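Local coordinates for prepilin-like protein (Thermus thermophilus, PDB 6QVF) that is a type IV pilin-like protein of natural competence that probably binds DNA at the pilus tip during DNA uptake, at residues S39-A44 against N84-L89; F60-F65 against K76-S81; R9-A14 against R128-T133. All blocks are in the same frame, centred on the assembly; numbering follows the deposited sequence.

How the interactions relate
Interactions 1 and 2 form one continuous network in the part of the pilin that lies beyond the helix 2-30, their centres about 7 Å apart. Two salt bridges join them: Arg-86 NH1 to Asp-62 OD2, 2.8 Å, and Arg-78 NE to Asp-43 OD1, 2.9 Å. Each bridge links a residue of 39-44 or 84-89 to a residue of interaction 2. Along the chain, interaction 2 lies inside the loop closed by interaction 1, and both lie inside the loop closed by interaction 3. Interaction 3 lies on the other side of the chain's centre, about 37 Å from either by centres, where the long helix packs on the sheet.

Interaction 1: residues S39-A44 against N84-L89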
loop_
_atom_site.group_PDB
_atom_site.type_symbol
_atom_site.label_atom_id
_atom_site.label_comp_id
_atom_site.label_asym_id
_atom_site.label_seq_id
_atom_site.Cartn_x
_atom_site.Cartn_y
_atom_site.Cartn_z
ATOM N N SER B 39 14.233 3.287 32.030
ATOM C CA SER B 39 13.190 3.813 31.131
ATOM C C SER B 39 12.044 2.819 30.999
ATOM O O SER B 39 12.257 1.612 30.789
ATOM C CB SER B 39 13.710 4.151 29.761
ATOM O OG SER B 39 12.632 4.526 28.903
ATOM N N PRO B 40 10.789 3.310 31.091
ATOM C CA PRO B 40 9.622 2.466 30.838
ATOM C C PRO B 40 9.519 2.045 29.370
ATOM O O PRO B 40 8.749 1.116 29.070
ATOM C CB PRO B 40 8.430 3.352 31.211
ATOM C CG PRO B 40 8.953 4.771 30.998
ATOM C CD PRO B 40 10.419 4.706 31.374
ATOM N N TYR B 41 10.325 2.687 28.495
ATOM C CA TYR B 41 10.231 2.430 27.047
ATOM C C TYR B 41 11.363 1.547 26.533
ATOM O O TYR B 41 11.516 1.359 25.331
ATOM C CB TYR B 41 10.176 3.756 26.288
ATOM C CG TYR B 41 9.195 4.743 26.842
ATOM C CD1 TYR B 41 7.870 4.398 27.067
ATOM C CD2 TYR B 41 9.571 6.041 27.099
ATOM C CE1 TYR B 41 6.956 5.303 27.560
ATOM C CE2 TYR B 41 8.661 6.967 27.569
ATOM C CZ TYR B 41 7.363 6.590 27.833
ATOM O OH TYR B 41 6.452 7.466 28.328
ATOM N N LYS B 42 12.164 0.989 27.443
ATOM C CA LYS B 42 13.250 0.128 27.037
ATOM C C LYS B 42 12.720 -1.119 26.322
ATOM O O LYS B 42 11.696 -1.678 26.717
ATOM C CB LYS B 42 14.126 -0.247 28.237
ATOM C CG LYS B 42 13.527 -1.276 29.188
ATOM C CD LYS B 42 14.319 -1.409 30.472
ATOM C CE LYS B 42 14.005 -2.669 31.259
ATOM N NZ LYS B 42 12.580 -2.751 31.615
ATOM N N ASP B 43 13.416 -1.530 25.242
ATOM C CA ASP B 43 13.050 -2.731 24.489
ATOM C C ASP B 43 14.168 -3.776 24.501
ATOM O O ASP B 43 13.909 -4.948 24.724
ATOM C CB ASP B 43 12.609 -2.342 23.080
ATOM C CG ASP B 43 11.270 -1.614 23.098
ATOM O OD1 ASP B 43 10.330 -2.132 23.755
ATOM O OD2 ASP B 43 11.165 -0.538 22.471
ATOM N N ALA B 44 15.399 -3.381 24.189
ATOM C CA ALA B 44 16.484 -4.340 24.155
ATOM C C ALA B 44 17.729 -3.696 24.748
ATOM O O ALA B 44 18.011 -2.524 24.504
ATOM C CB ALA B 44 16.761 -4.801 22.750
ATOM N N ASN B 84 3.230 2.139 29.654
ATOM C CA ASN B 84 4.619 2.115 29.189
ATOM C C ASN B 84 4.679 2.244 27.666
ATOM O O ASN B 84 5.671 1.893 27.045
ATOM C CB ASN B 84 5.325 0.840 29.647
ATOM C CG ASN B 84 5.418 0.756 31.158
ATOM O OD1 ASN B 84 5.475 1.794 31.822
ATOM N ND2 ASN B 84 5.386 -0.460 31.697
ATOM N N LEU B 85 3.610 2.773 27.071
ATOM C CA LEU B 85 3.599 3.260 25.679
ATOM C C LEU B 85 3.682 4.795 25.680
ATOM O O LEU B 85 3.060 5.503 26.506
ATOM C CB LEU B 85 2.338 2.765 24.974
ATOM C CG LEU B 85 2.071 1.274 24.965
ATOM C CD1 LEU B 85 0.673 1.044 24.443
ATOM C CD2 LEU B 85 3.096 0.526 24.128
ATOM N N ARG B 86 4.473 5.331 24.753
ATOM C CA ARG B 86 4.746 6.739 24.733
ATOM C C ARG B 86 3.461 7.534 24.519
ATOM O O ARG B 86 2.663 7.228 23.641
ATOM C CB ARG B 86 5.727 7.068 23.609
ATOM C CG ARG B 86 7.168 6.776 23.961
ATOM C CD ARG B 86 8.083 7.081 22.805
ATOM N NE ARG B 86 9.479 6.949 23.253
ATOM C CZ ARG B 86 10.248 5.871 23.127
ATOM N NH1 ARG B 86 9.787 4.754 22.572
ATOM N NH2 ARG B 86 11.493 5.921 23.574
ATOM N N PRO B 87 3.228 8.597 25.327
ATOM C CA PRO B 87 2.037 9.427 25.193
ATOM C C PRO B 87 2.268 10.430 24.063
ATOM O O PRO B 87 3.383 10.673 23.676
ATOM C CB PRO B 87 1.963 10.087 26.582
ATOM C CG PRO B 87 3.421 10.312 26.921
ATOM C CD PRO B 87 4.098 9.043 26.437
ATOM N N GLY B 88 1.207 10.994 23.495
ATOM C CA GLY B 88 1.425 12.113 22.596
ATOM C C GLY B 88 1.966 11.731 21.219
ATOM O O GLY B 88 2.513 12.566 20.529
ATOM N N LEU B 89 1.882 10.455 20.846
ATOM C CA LEU B 89 2.009 10.110 19.442
ATOM C C LEU B 89 0.695 10.442 18.748
ATOM O O LEU B 89 -0.370 10.252 19.295
ATOM C CB LEU B 89 2.280 8.616 19.265
ATOM C CG LEU B 89 3.465 8.056 20.018
ATOM C CD1 LEU B 89 3.581 6.582 19.725
ATOM C CD2 LEU B 89 4.733 8.771 19.647
HETATM O O HOH W 1 3.568 6.689 29.104
#
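A type I beta turn, Ser-39 to Lys-42, lies against the irregular segment 84-89. Both belong to loops: one joins strands 32-35 and 44-45, the other leads from helix 59-66 to strand 92-97. An ST turn overlaps the beta turn, with Tyr-41 N donating to Ser-39 OG at 3.0 Å.

The tight part is centred on the Tyr-41 ring. CG of Tyr-41 stands anti to the carbonyl carbon (chi1 -48°), and the ring is sandwiched between two aliphatic groups. Pro-40 CG lies over one face. Arg-86 CG lies over the opposite face, 3.7 Å from the ring centroid and only 4° off the normal, an almost ideal CH-pi contact. The Arg-86 chain is extended from CG to NE and crosses the ring obliquely. Its guanidinium passes one face across Tyr-41 CB, with its plane 32° from the ring plane. Its polar end is engaged outside the contact: NH1 forms a salt bridge with Asp-62. At the ring edge, Asn-84 O approaches Tyr-41 CD1 to 3.3 Å.

The looser side is more open to solvent. Pro-40 is exposed and meets Asn-84 mainly through its CB, 3.4 Å from OD1. Exposed Pro-87 touches the phenol only at its end, Pro-87 CD lying 3.4 Å from Tyr-41 OH. No direct hydrogen bond crosses the contact. Instead, a water in the ring plane connects the two loops. An alanine in place of Tyr-41 would remove the ring and its hydroxyl, and would probably loosen the turn from 84-89 and leave the Arg-86 chain less well positioned. The water bridge is defined at both ends: Tyr-41 OH donates to the water at 3.1 Å, and the water donates to Leu-85 O at 2.9 Å.

Interaction 2: residues F60-F65 against K76-S81; sequences FVDYYF and KQRGGS
A bidentate, end-on salt bridge between Arg-78 and Asp-62 ties the loop 76-81 to the short helix 59-66. The helix holds this loop on one side, while its Phe-60 packs on helix 2-30 and strand 117-125. Arg-78 NH1 donates to Asp-62 OD1 at 2.8 Å, and Arg-78 NH2 donates to Asp-62 OD2 at 3.0 Å. Both bonds are fairly straight. Both oxygens lie near the guanidinium plane, but the nitrogens meet them from above the carboxylate plane. In keeping with this, the two planes are 50° apart.

The buried pair has further partners. Asp-62 OD2 also forms a salt bridge with Arg-86 NH1, and Arg-78 NE one with Asp-43 OD1. Arg-78 NH1 also donates a hydrogen bond to Asn-84 O. Two arginines thus meet two aspartates, which would probably keep both carboxylates ionised. This set of bonds also fixes the rotation of the guanidinium.

Packing extends outward from the charges. The Arg-78 chain bends at chi2 and lays a guanidinium face on Val-61. The valine methyl CG1, anti to the backbone N, sits over the centre of that face, while Val-61 CB is 3.6 Å from Arg-78 NH2. The other methyl, Val-61 CG2, touches Gln-77 NE2 at 3.8 Å. That amide nitrogen donates to Pro-154 O.

Gln-77 then reaches Phe-65, one helical turn beyond Val-61. The amide stands steeply to the ring, with the planes 73° apart. Its carbonyl oxygen comes to the ring edge, so that Gln-77 OE1 lies 3.5 Å from both CE2 and CZ of Phe-65.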
loop_
_atom_site.group_PDB
_atom_site.type_symbol
_atom_site.label_atom_id
_atom_site.label_comp_id
_atom_site.label_asym_id
_atom_site.label_seq_id
_atom_site.Cartn_x
_atom_site.Cartn_y
_atom_site.Cartn_z
ATOM N N PHE B 60 8.532 1.684 16.960
ATOM C CA PHE B 60 7.672 0.678 16.331
ATOM C C PHE B 60 6.656 0.161 17.360
ATOM O O PHE B 60 5.460 -0.015 17.070
ATOM C CB PHE B 60 8.509 -0.450 15.741
ATOM C CG PHE B 60 7.682 -1.519 15.094
ATOM C CD1 PHE B 60 7.083 -2.516 15.856
ATOM C CD2 PHE B 60 7.453 -1.471 13.733
ATOM C CE1 PHE B 60 6.265 -3.463 15.249
ATOM C CE2 PHE B 60 6.680 -2.463 13.130
ATOM C CZ PHE B 60 6.087 -3.432 13.887
ATOM N N VAL B 61 7.148 -0.138 18.561
ATOM C CA VAL B 61 6.284 -0.695 19.618
ATOM C C VAL B 61 5.176 0.285 19.986
ATOM O O VAL B 61 4.006 -0.101 20.122
ATOM C CB VAL B 61 7.120 -1.076 20.851
ATOM C CG1 VAL B 61 6.268 -1.613 21.995
ATOM C CG2 VAL B 61 8.215 -2.058 20.489
ATOM N N ASP B 62 5.536 1.555 20.183
ATOM C CA ASP B 62 4.589 2.573 20.546
ATOM C C ASP B 62 3.508 2.708 19.474
ATOM O O ASP B 62 2.317 2.710 19.786
ATOM C CB ASP B 62 5.271 3.908 20.815
ATOM C CG ASP B 62 6.311 3.732 21.904
ATOM O OD1 ASP B 62 5.907 3.672 23.076
ATOM O OD2 ASP B 62 7.504 3.562 21.551
ATOM N N TYR B 63 3.917 2.786 18.218
ATOM C CA TYR B 63 2.908 2.968 17.160
ATOM C C TYR B 63 2.056 1.700 17.014
ATOM O O TYR B 63 0.824 1.804 16.817
ATOM C CB TYR B 63 3.560 3.338 15.828
ATOM C CG TYR B 63 3.973 4.791 15.778
ATOM C CD1 TYR B 63 3.026 5.784 15.623
ATOM C CD2 TYR B 63 5.307 5.171 15.848
ATOM C CE1 TYR B 63 3.375 7.118 15.622
ATOM C CE2 TYR B 63 5.671 6.499 15.822
ATOM C CZ TYR B 63 4.709 7.476 15.697
ATOM O OH TYR B 63 5.092 8.784 15.663
ATOM N N TYR B 64 2.686 0.523 17.034
ATOM C CA TYR B 64 1.980 -0.747 16.852
ATOM C C TYR B 64 0.871 -0.905 17.898
ATOM O O TYR B 64 -0.257 -1.236 17.534
ATOM C CB TYR B 64 2.933 -1.941 16.898
ATOM C CG TYR B 64 2.224 -3.256 16.695
ATOM C CD1 TYR B 64 1.834 -3.686 15.442
ATOM C CD2 TYR B 64 1.842 -4.038 17.778
ATOM C CE1 TYR B 64 1.111 -4.854 15.254
ATOM C CE2 TYR B 64 1.118 -5.203 17.592
ATOM C CZ TYR B 64 0.744 -5.616 16.336
ATOM O OH TYR B 64 -0.039 -6.734 16.170
ATOM N N PHE B 65 1.181 -0.671 19.175
ATOM C CA PHE B 65 0.221 -0.882 20.232
ATOM C C PHE B 65 -0.682 0.338 20.491
ATOM O O PHE B 65 -1.725 0.180 21.180
ATOM C CB PHE B 65 0.924 -1.328 21.517
ATOM C CG PHE B 65 1.428 -2.743 21.420
ATOM C CD1 PHE B 65 0.551 -3.814 21.452
ATOM C CD2 PHE B 65 2.784 -3.005 21.322
ATOM C CE1 PHE B 65 1.014 -5.117 21.376
ATOM C CE2 PHE B 65 3.231 -4.305 21.235
ATOM C CZ PHE B 65 2.362 -5.359 21.265
ATOM N N LYS B 76 5.840 -9.518 28.202
ATOM C CA LYS B 76 7.253 -9.483 27.763
ATOM C C LYS B 76 7.641 -8.152 27.103
ATOM O O LYS B 76 8.801 -7.886 26.817
ATOM C CB LYS B 76 7.483 -10.516 26.658
ATOM C CG LYS B 76 7.385 -11.971 27.078
ATOM C CD LYS B 76 8.711 -12.673 27.054
ATOM C CE LYS B 76 9.354 -12.745 28.415
ATOM N NZ LYS B 76 8.484 -13.434 29.392
ATOM N N GLN B 77 6.663 -7.336 26.744
ATOM C CA GLN B 77 6.976 -6.081 26.051
ATOM C C GLN B 77 6.358 -4.957 26.851
ATOM O O GLN B 77 5.148 -4.990 27.138
ATOM C CB GLN B 77 6.371 -5.969 24.647
ATOM C CG GLN B 77 7.138 -6.743 23.612
ATOM C CD GLN B 77 6.626 -6.384 22.248
ATOM O OE1 GLN B 77 5.527 -6.800 21.901
ATOM N NE2 GLN B 77 7.472 -5.687 21.481
ATOM N N ARG B 78 7.185 -3.995 27.190
ATOM C CA ARG B 78 6.795 -2.798 27.908
ATOM C C ARG B 78 6.034 -3.147 29.193
ATOM O O ARG B 78 5.130 -2.482 29.558
ATOM C CB ARG B 78 5.966 -1.860 27.019
ATOM C CG ARG B 78 6.695 -1.414 25.744
ATOM C CD ARG B 78 7.940 -0.569 26.007
ATOM N NE ARG B 78 8.572 -0.102 24.787
ATOM C CZ ARG B 78 8.241 1.015 24.131
ATOM N NH1 ARG B 78 7.260 1.801 24.577
ATOM N NH2 ARG B 78 8.870 1.278 22.992
ATOM N N GLY B 79 6.417 -4.232 29.846
ATOM C CA GLY B 79 5.803 -4.626 31.116
ATOM C C GLY B 79 4.322 -4.962 30.998
ATOM O O GLY B 79 3.594 -4.999 32.000
ATOM N N GLY B 80 3.858 -5.206 29.776
ATOM C CA GLY B 80 2.442 -5.596 29.538
ATOM C C GLY B 80 1.469 -4.475 29.821
ATOM O O GLY B 80 0.274 -4.764 29.961
ATOM N N SER B 81 1.938 -3.213 29.835
ATOM C CA SER B 81 1.111 -2.099 30.288
ATOM C C SER B 81 1.034 -0.968 29.264
ATOM O O SER B 81 2.059 -0.511 28.736
ATOM C CB SER B 81 1.622 -1.549 31.590
ATOM O OG SER B 81 0.905 -0.386 31.944
#

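Interaction 3: residues R9-A14 against R128-T133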
loop_
_atom_site.group_PDB
_atom_site.type_symbol
_atom_site.label_atom_id
_atom_site.label_comp_id
_atom_site.label_asym_id
_atom_site.label_seq_id
_atom_site.Cartn_x
_atom_site.Cartn_y
_atom_site.Cartn_z
ATOM N N ARG B 9 0.240 16.994 -14.712
ATOM C CA ARG B 9 1.151 17.732 -13.870
ATOM C C ARG B 9 0.646 17.721 -12.428
ATOM O O ARG B 9 1.428 17.508 -11.503
ATOM C CB ARG B 9 1.304 19.169 -14.362
ATOM C CG ARG B 9 2.374 19.328 -15.426
ATOM C CD ARG B 9 2.683 20.798 -15.667
ATOM N NE ARG B 9 1.467 21.592 -15.839
ATOM C CZ ARG B 9 0.898 21.829 -17.014
ATOM N NH1 ARG B 9 1.444 21.301 -18.092
ATOM N NH2 ARG B 9 -0.179 22.597 -17.117
ATOM N N PHE B 10 -0.650 17.967 -12.251
ATOM C CA PHE B 10 -1.277 17.949 -10.930
ATOM C C PHE B 10 -1.146 16.549 -10.315
ATOM O O PHE B 10 -0.914 16.403 -9.110
ATOM C CB PHE B 10 -2.751 18.337 -10.991
ATOM C CG PHE B 10 -3.011 19.734 -11.489
ATOM C CD1 PHE B 10 -2.151 20.772 -11.167
ATOM C CD2 PHE B 10 -4.123 20.007 -12.262
ATOM C CE1 PHE B 10 -2.395 22.058 -11.629
ATOM C CE2 PHE B 10 -4.360 21.285 -12.725
ATOM C CZ PHE B 10 -3.499 22.307 -12.408
ATOM N N ALA B 11 -1.271 15.514 -11.145
ATOM C CA ALA B 11 -1.122 14.126 -10.613
ATOM C C ALA B 11 0.318 13.863 -10.160
ATOM O O ALA B 11 0.566 13.228 -9.134
ATOM C CB ALA B 11 -1.503 13.113 -11.650
ATOM N N THR B 12 1.288 14.362 -10.918
ATOM C CA THR B 12 2.688 14.241 -10.557
ATOM C C THR B 12 2.949 14.951 -9.222
ATOM O O THR B 12 3.638 14.430 -8.343
ATOM C CB THR B 12 3.577 14.859 -11.643
ATOM O OG1 THR B 12 3.500 14.045 -12.812
ATOM C CG2 THR B 12 5.020 14.964 -11.210
ATOM N N ASP B 13 2.379 16.139 -9.064
ATOM C CA ASP B 13 2.514 16.933 -7.836
ATOM C C ASP B 13 1.860 16.224 -6.636
ATOM O O ASP B 13 2.413 16.199 -5.529
ATOM C CB ASP B 13 1.917 18.321 -8.000
ATOM C CG ASP B 13 2.642 19.171 -9.025
ATOM O OD1 ASP B 13 3.802 18.824 -9.395
ATOM O OD2 ASP B 13 2.029 20.173 -9.452
ATOM N N ALA B 14 0.679 15.659 -6.852
ATOM C CA ALA B 14 -0.044 14.922 -5.815
ATOM C C ALA B 14 0.799 13.733 -5.381
ATOM O O ALA B 14 0.898 13.445 -4.165
ATOM C CB ALA B 14 -1.391 14.471 -6.327
ATOM N N ARG B 128 -7.275 20.385 -7.706
ATOM C CA ARG B 128 -7.782 20.387 -9.066
ATOM C C ARG B 128 -8.223 18.987 -9.523
ATOM O O ARG B 128 -8.534 18.818 -10.696
ATOM C CB ARG B 128 -6.695 20.956 -9.974
ATOM C CG ARG B 128 -6.345 22.412 -9.677
ATOM C CD ARG B 128 -7.522 23.333 -9.932
ATOM N NE ARG B 128 -7.760 23.405 -11.357
ATOM C CZ ARG B 128 -6.984 24.075 -12.186
ATOM N NH1 ARG B 128 -5.908 24.706 -11.738
ATOM N NH2 ARG B 128 -7.296 24.121 -13.460
ATOM N N GLY B 129 -8.182 17.981 -8.628
ATOM C CA GLY B 129 -8.821 16.690 -8.923
ATOM C C GLY B 129 -7.970 15.465 -8.584
ATOM O O GLY B 129 -8.440 14.568 -7.870
ATOM N N PRO B 130 -6.776 15.306 -9.194
ATOM C CA PRO B 130 -6.018 14.053 -9.053
ATOM C C PRO B 130 -5.744 13.626 -7.614
ATOM O O PRO B 130 -5.325 14.434 -6.762
ATOM C CB PRO B 130 -4.728 14.294 -9.835
ATOM C CG PRO B 130 -5.130 15.355 -10.861
ATOM C CD PRO B 130 -6.143 16.232 -10.148
ATOM N N LYS B 131 -5.982 12.339 -7.383
ATOM C CA LYS B 131 -5.739 11.688 -6.089
ATOM C C LYS B 131 -4.636 10.649 -6.264
ATOM O O LYS B 131 -4.552 9.956 -7.311
ATOM C CB LYS B 131 -7.000 10.991 -5.581
ATOM C CG LYS B 131 -8.127 11.936 -5.187
ATOM C CD LYS B 131 -9.438 11.237 -4.886
ATOM C CE LYS B 131 -9.326 10.211 -3.787
ATOM N NZ LYS B 131 -8.879 8.910 -4.350
ATOM N N VAL B 132 -3.808 10.517 -5.226
ATOM C CA VAL B 132 -2.785 9.468 -5.200
ATOM C C VAL B 132 -2.754 8.827 -3.810
ATOM O O VAL B 132 -2.666 9.547 -2.786
ATOM C CB VAL B 132 -1.390 9.991 -5.560
ATOM C CG1 VAL B 132 -0.333 8.903 -5.405
ATOM C CG2 VAL B 132 -1.352 10.560 -6.979
ATOM N N THR B 133 -2.926 7.509 -3.789
ATOM C CA THR B 133 -2.899 6.732 -2.524
ATOM C C THR B 133 -1.723 5.771 -2.535
ATOM O O THR B 133 -1.627 4.894 -3.428
ATOM C CB THR B 133 -4.180 5.914 -2.322
ATOM O OG1 THR B 133 -5.276 6.817 -2.153
ATOM C CG2 THR B 133 -4.119 4.989 -1.121
#
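The long helix 2-30 packs here on the start of the strand 131-139, outermost within this chain of the four-stranded antiparallel sheet. This helix-on-sheet arrangement is characteristic of type IV pilins. The segment 128-133 enters from the turn after strand 117-125 and runs alongside helix residues Phe-10, Ala-11 and Ala-14. No hydrogen bond crosses the contact.

Arg-128 comes first. Its chain bends at chi2 and chi3 and folds over one face of the Phe-10 ring. Arg-128 CB makes a CH-pi contact, 4.0 Å from the centroid of the Phe-10 ring and well off-centre. CG lies over the same face, toward the rim. The guanidinium then curls back, with one face over Phe-10 CE2 and Arg-128 NH1 3.5 Å from Phe-10 CZ. Its plane is 54° from the ring plane, so this is no flat stack. The Phe-10 ring also meets that of His-126, whose ND1 accepts from Arg-128 N.

Gly-129 adopts backbone angles (phi 135°, psi -60°) that would jam a CB against the preceding carbonyl oxygen. It lets the chain turn into Pro-130.

Pro-130 lays its ring along the helix. Pro-130 CG meets Phe-10 CB at 3.8 Å, and Pro-130 CB lies 3.7 Å from Ala-11 CA. The small side chain of Ala-11 is consistent with this close approach. Lys-131 starts the strand with its side chain directed away from the helix.

Val-132 turns back toward it and is buried. The adjoining Thr-133 pairs in an antiparallel ladder with a strand of the second subunit, so the sheet continues across that interface. On the helix side, Val-132 CG2 touches both Ala-14 CB, at 4.0 Å, and Ala-11 O, at 3.9 Å.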